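Local coordinates for protein beta sliding clamp (Caulobacter crescentus, PDB 5WCE) that probably encircles DNA as a ring-shaped head-to-tail homodimer, tethering DNA polymerases and other proteins to it and making replication processive, at residues F328-F332 / F353-A357; V260-N265 / S358-V362. One frame throughout, in Å; residues are numbered along the deposited sequence.

Contact 1. Residues F328-F332 / F353-A357; sequences FEIGF and FADPA
Phe353, Pro356 and Phe328 carry most of this contact, which joins the extended strand 328-332 to the turn that follows strand 348-353; the two segments bury 319 Å². The chain leaves strand 348-353 at Phe353 (phi/psi -111/153) and turns at Ala354 (psi -102°). Phe353 (chi1 m, chi2 89°) points toward strand 328-332, and the edge of the Phe328 ring (chi1 p) meets its face in an edge-to-face pair: centroids 5.0 Å apart, planes at 61°, Phe328 CZ 3.5 Å from Phe353 CG. At the edge of the Phe353 ring, near its plane, Phe332 CE2 lies 4.2 Å from Phe353 CE2. The backbones come closest at Ile330 and Pro356, CA to CA 5.0 Å; Ile330, t at both chi angles, extends its CD1 to 4.0 Å from Phe353 CD2. Pro356 sits against Glu329 and Ile330, its CB 3.3 Å from Glu329 O and its O 3.7 Å from Ile330 CG1; Pro356 CG is 4.4 Å from Phe328 CB. No direct hydrogen bond crosses; water 1 accepts from Gly331 N (3.0 Å) and donates to Pro356 O (3.3 Å). Ala357 N donates to Asp355 OD1 (2.9 Å) in an Asx turn, and Asp355 OD2 is hydrogen-bonded to Ser358 OG. Strand 328-333 pairs with strand 293-299, whereas Phe353 ends a strand of another sheet: sheet-to-sheet core packing within the C-terminal domain of a beta sliding clamp.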
# COMPACT_ATOMS: atom_id res chain seq x y z
N PHE A 328 -41.55 2.44 -2.99
CA PHE A 328 -40.93 2.73 -4.26
C PHE A 328 -39.61 1.97 -4.32
O PHE A 328 -39.16 1.49 -3.29
CB PHE A 328 -40.70 4.23 -4.44
CG PHE A 328 -39.81 4.83 -3.44
CD1 PHE A 328 -40.29 5.23 -2.22
CD2 PHE A 328 -38.47 5.02 -3.73
CE1 PHE A 328 -39.48 5.84 -1.28
CE2 PHE A 328 -37.63 5.64 -2.80
CZ PHE A 328 -38.10 6.01 -1.57
N GLU A 329 -39.02 1.94 -5.51
CA GLU A 329 -37.73 1.30 -5.76
C GLU A 329 -36.81 2.35 -6.40
O GLU A 329 -37.23 3.12 -7.24
CB GLU A 329 -37.89 0.08 -6.64
CG GLU A 329 -38.76 -1.03 -6.01
CD GLU A 329 -40.28 -0.78 -6.21
OE1 GLU A 329 -40.71 -0.58 -7.38
OE2 GLU A 329 -41.04 -0.79 -5.20
N ILE A 330 -35.56 2.40 -5.94
CA ILE A 330 -34.59 3.36 -6.46
C ILE A 330 -33.22 2.68 -6.40
O ILE A 330 -32.98 1.86 -5.49
CB ILE A 330 -34.65 4.67 -5.62
CG1 ILE A 330 -33.92 5.83 -6.30
CG2 ILE A 330 -34.15 4.48 -4.19
CD1 ILE A 330 -34.15 7.16 -5.60
N GLY A 331 -32.37 3.04 -7.35
CA GLY A 331 -31.03 2.49 -7.45
C GLY A 331 -29.98 3.55 -7.21
O GLY A 331 -30.11 4.73 -7.67
N PHE A 332 -28.87 3.15 -6.57
CA PHE A 332 -27.71 4.02 -6.41
C PHE A 332 -26.41 3.23 -6.67
O PHE A 332 -26.38 2.02 -6.57
CB PHE A 332 -27.59 4.61 -5.02
CG PHE A 332 -28.73 5.52 -4.64
CD1 PHE A 332 -28.94 6.72 -5.34
CD2 PHE A 332 -29.53 5.23 -3.57
CE1 PHE A 332 -29.97 7.55 -5.02
CE2 PHE A 332 -30.57 6.07 -3.23
CZ PHE A 332 -30.80 7.23 -3.97
N PHE A 353 -36.46 11.59 -0.31
CA PHE A 353 -36.68 11.15 -1.67
C PHE A 353 -37.88 11.86 -2.28
O PHE A 353 -38.78 12.31 -1.56
CB PHE A 353 -37.01 9.64 -1.70
CG PHE A 353 -35.99 8.72 -1.08
CD1 PHE A 353 -36.04 8.39 0.26
CD2 PHE A 353 -35.00 8.14 -1.86
CE1 PHE A 353 -35.12 7.52 0.82
CE2 PHE A 353 -34.08 7.25 -1.27
CZ PHE A 353 -34.14 6.94 0.05
N ALA A 354 -37.87 12.00 -3.60
CA ALA A 354 -39.06 12.45 -4.35
C ALA A 354 -39.51 11.25 -5.17
O ALA A 354 -40.14 10.37 -4.61
CB ALA A 354 -38.77 13.68 -5.18
N ASP A 355 -39.22 11.17 -6.46
CA ASP A 355 -39.55 9.98 -7.27
C ASP A 355 -38.25 9.24 -7.55
O ASP A 355 -37.15 9.76 -7.22
CB ASP A 355 -40.31 10.37 -8.54
CG ASP A 355 -39.56 11.32 -9.39
OD1 ASP A 355 -38.64 10.90 -10.10
OD2 ASP A 355 -39.89 12.53 -9.34
N PRO A 356 -38.33 8.02 -8.15
CA PRO A 356 -37.09 7.27 -8.37
C PRO A 356 -36.13 7.88 -9.39
O PRO A 356 -35.01 7.41 -9.48
CB PRO A 356 -37.60 5.91 -8.88
CG PRO A 356 -38.92 5.77 -8.19
CD PRO A 356 -39.52 7.14 -8.27
N ALA A 357 -36.58 8.84 -10.19
CA ALA A 357 -35.76 9.50 -11.22
C ALA A 357 -35.11 10.79 -10.68
O ALA A 357 -34.30 11.39 -11.38
CB ALA A 357 -36.59 9.79 -12.45
O HOH W 1 -33.76 4.40 -9.68

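Contact 2. Residues V260-N265 / S358-V362; sequences VIPRDN and SPTLV
Val260 opens a non-regular segment, 260-265, that passes over the start of strand 360-364; its O lies 3.8 Å from Pro359 CB. Ile261 directs its CA-to-CB bond away, yet with chi1 m its CG2 comes within 4.1 Å of Leu361 CD1. Pro262 is the centre of the contact: polyproline-II in conformation (phi/psi -66/133), like Pro359 (-55/146), C-gamma endo, its CA 6.4 Å from that of Leu361. Its CG is 3.6 Å from Pro359 O, 4.2 Å from Pro359 CB and 4.0 Å from Leu361 CB, while Pro262 O approaches Leu361 CD2 at 3.8 Å (Leu361 chi1 t, chi2 p). The segment lies against an antiparallel sheet built jointly by the central and C-terminal clamp domains; as in related bacterial clamps, this face, with Leu189 and Val373, probably forms part of the hydrophobic cleft that receives clamp-binding peptides. Three residues after Pro262, Asn265 (chi1 m) turns its amide back: ND2 donates to Pro359 O (2.9 Å, 161°) and is also hydrogen-bonded to Arg352 O on strand 348-353. Water 2 completes a second route, donating to both Asn265 OD1 (3.0 Å) and Pro359 O (2.9 Å).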
# COMPACT_ATOMS: atom_id res chain seq x y z
N VAL A 260 -29.81 21.68 -8.28
CA VAL A 260 -29.63 20.25 -8.16
C VAL A 260 -29.98 19.76 -6.74
O VAL A 260 -30.31 18.59 -6.55
CB VAL A 260 -28.15 19.88 -8.47
CG1 VAL A 260 -27.99 18.36 -8.53
CG2 VAL A 260 -27.71 20.51 -9.79
N ILE A 261 -29.87 20.63 -5.74
CA ILE A 261 -30.06 20.25 -4.36
C ILE A 261 -31.55 20.33 -4.10
O ILE A 261 -32.13 21.42 -4.09
CB ILE A 261 -29.28 21.11 -3.34
CG1 ILE A 261 -27.78 20.95 -3.58
CG2 ILE A 261 -29.67 20.69 -1.91
CD1 ILE A 261 -26.89 21.66 -2.59
N PRO A 262 -32.17 19.16 -3.91
CA PRO A 262 -33.63 19.16 -3.74
C PRO A 262 -34.11 19.86 -2.46
O PRO A 262 -33.59 19.61 -1.37
CB PRO A 262 -34.00 17.67 -3.73
CG PRO A 262 -32.74 16.92 -3.52
CD PRO A 262 -31.56 17.86 -3.62
N ARG A 263 -35.13 20.71 -2.58
CA ARG A 263 -35.68 21.44 -1.43
C ARG A 263 -36.97 20.86 -0.93
O ARG A 263 -37.31 21.05 0.24
CB ARG A 263 -35.95 22.89 -1.80
CG ARG A 263 -34.71 23.68 -2.15
CD ARG A 263 -35.11 25.07 -2.65
NE ARG A 263 -33.90 25.90 -2.75
N ASP A 264 -37.70 20.19 -1.80
CA ASP A 264 -39.08 19.82 -1.53
C ASP A 264 -39.30 18.33 -1.42
O ASP A 264 -40.44 17.91 -1.46
CB ASP A 264 -39.95 20.38 -2.66
CG ASP A 264 -39.80 21.89 -2.81
OD1 ASP A 264 -39.67 22.56 -1.76
OD2 ASP A 264 -39.79 22.38 -3.96
N ASN A 265 -38.23 17.51 -1.32
CA ASN A 265 -38.44 16.05 -1.31
C ASN A 265 -39.23 15.62 -0.07
O ASN A 265 -38.81 15.88 1.03
CB ASN A 265 -37.10 15.27 -1.33
CG ASN A 265 -36.45 15.23 -2.70
OD1 ASN A 265 -36.86 15.95 -3.62
ND2 ASN A 265 -35.39 14.39 -2.85
N SER A 358 -35.46 11.20 -9.46
CA SER A 358 -35.04 12.50 -8.94
C SER A 358 -33.86 12.40 -7.98
O SER A 358 -33.70 11.42 -7.27
CB SER A 358 -36.23 13.14 -8.22
OG SER A 358 -37.26 13.37 -9.20
N PRO A 359 -33.07 13.48 -7.89
CA PRO A 359 -32.02 13.53 -6.87
C PRO A 359 -32.54 13.29 -5.46
O PRO A 359 -33.62 13.77 -5.11
CB PRO A 359 -31.46 14.97 -7.00
CG PRO A 359 -31.81 15.37 -8.39
CD PRO A 359 -33.15 14.74 -8.66
N THR A 360 -31.72 12.64 -4.62
CA THR A 360 -32.04 12.31 -3.29
C THR A 360 -31.13 13.11 -2.37
O THR A 360 -29.97 13.18 -2.60
CB THR A 360 -31.83 10.78 -3.08
OG1 THR A 360 -32.77 10.07 -3.90
CG2 THR A 360 -32.06 10.38 -1.69
N LEU A 361 -31.69 13.66 -1.30
CA LEU A 361 -30.96 14.46 -0.30
C LEU A 361 -30.67 13.55 0.87
O LEU A 361 -31.54 12.77 1.30
CB LEU A 361 -31.82 15.63 0.19
CG LEU A 361 -31.18 16.64 1.12
CD1 LEU A 361 -30.11 17.35 0.34
CD2 LEU A 361 -32.17 17.69 1.63
N VAL A 362 -29.45 13.63 1.39
CA VAL A 362 -29.12 12.97 2.64
C VAL A 362 -28.65 14.04 3.60
O VAL A 362 -27.76 14.88 3.24
CB VAL A 362 -28.01 11.92 2.45
CG1 VAL A 362 -27.82 11.13 3.73
CG2 VAL A 362 -28.36 11.00 1.29
O HOH W 2 -35.35 15.86 -6.22

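Overall arrangement
Both segments of contact 1 fall between those of contact 2 in sequence, and the centres of the two contacts are about 11 Å apart. Segments 353-357 and 358-362 are consecutive, so one connection between strands 348-353 and 360-364 serves both. Thr360, whose CB points away from segment 260-265, packs against the aromatic cluster, its OG1 3.5 Å from Phe332 CZ and 3.6 Å from Phe353 CD2. Asn265 touches contact 1 too, its CB 3.4 Å from Phe353 O and its OD1 3.4 Å from Ala354 CB. Contact 2 probably lies at the peptide-binding cleft, contact 1 in the adjoining core; no partner peptide is bound here. Neither contact is touched by the second subunit.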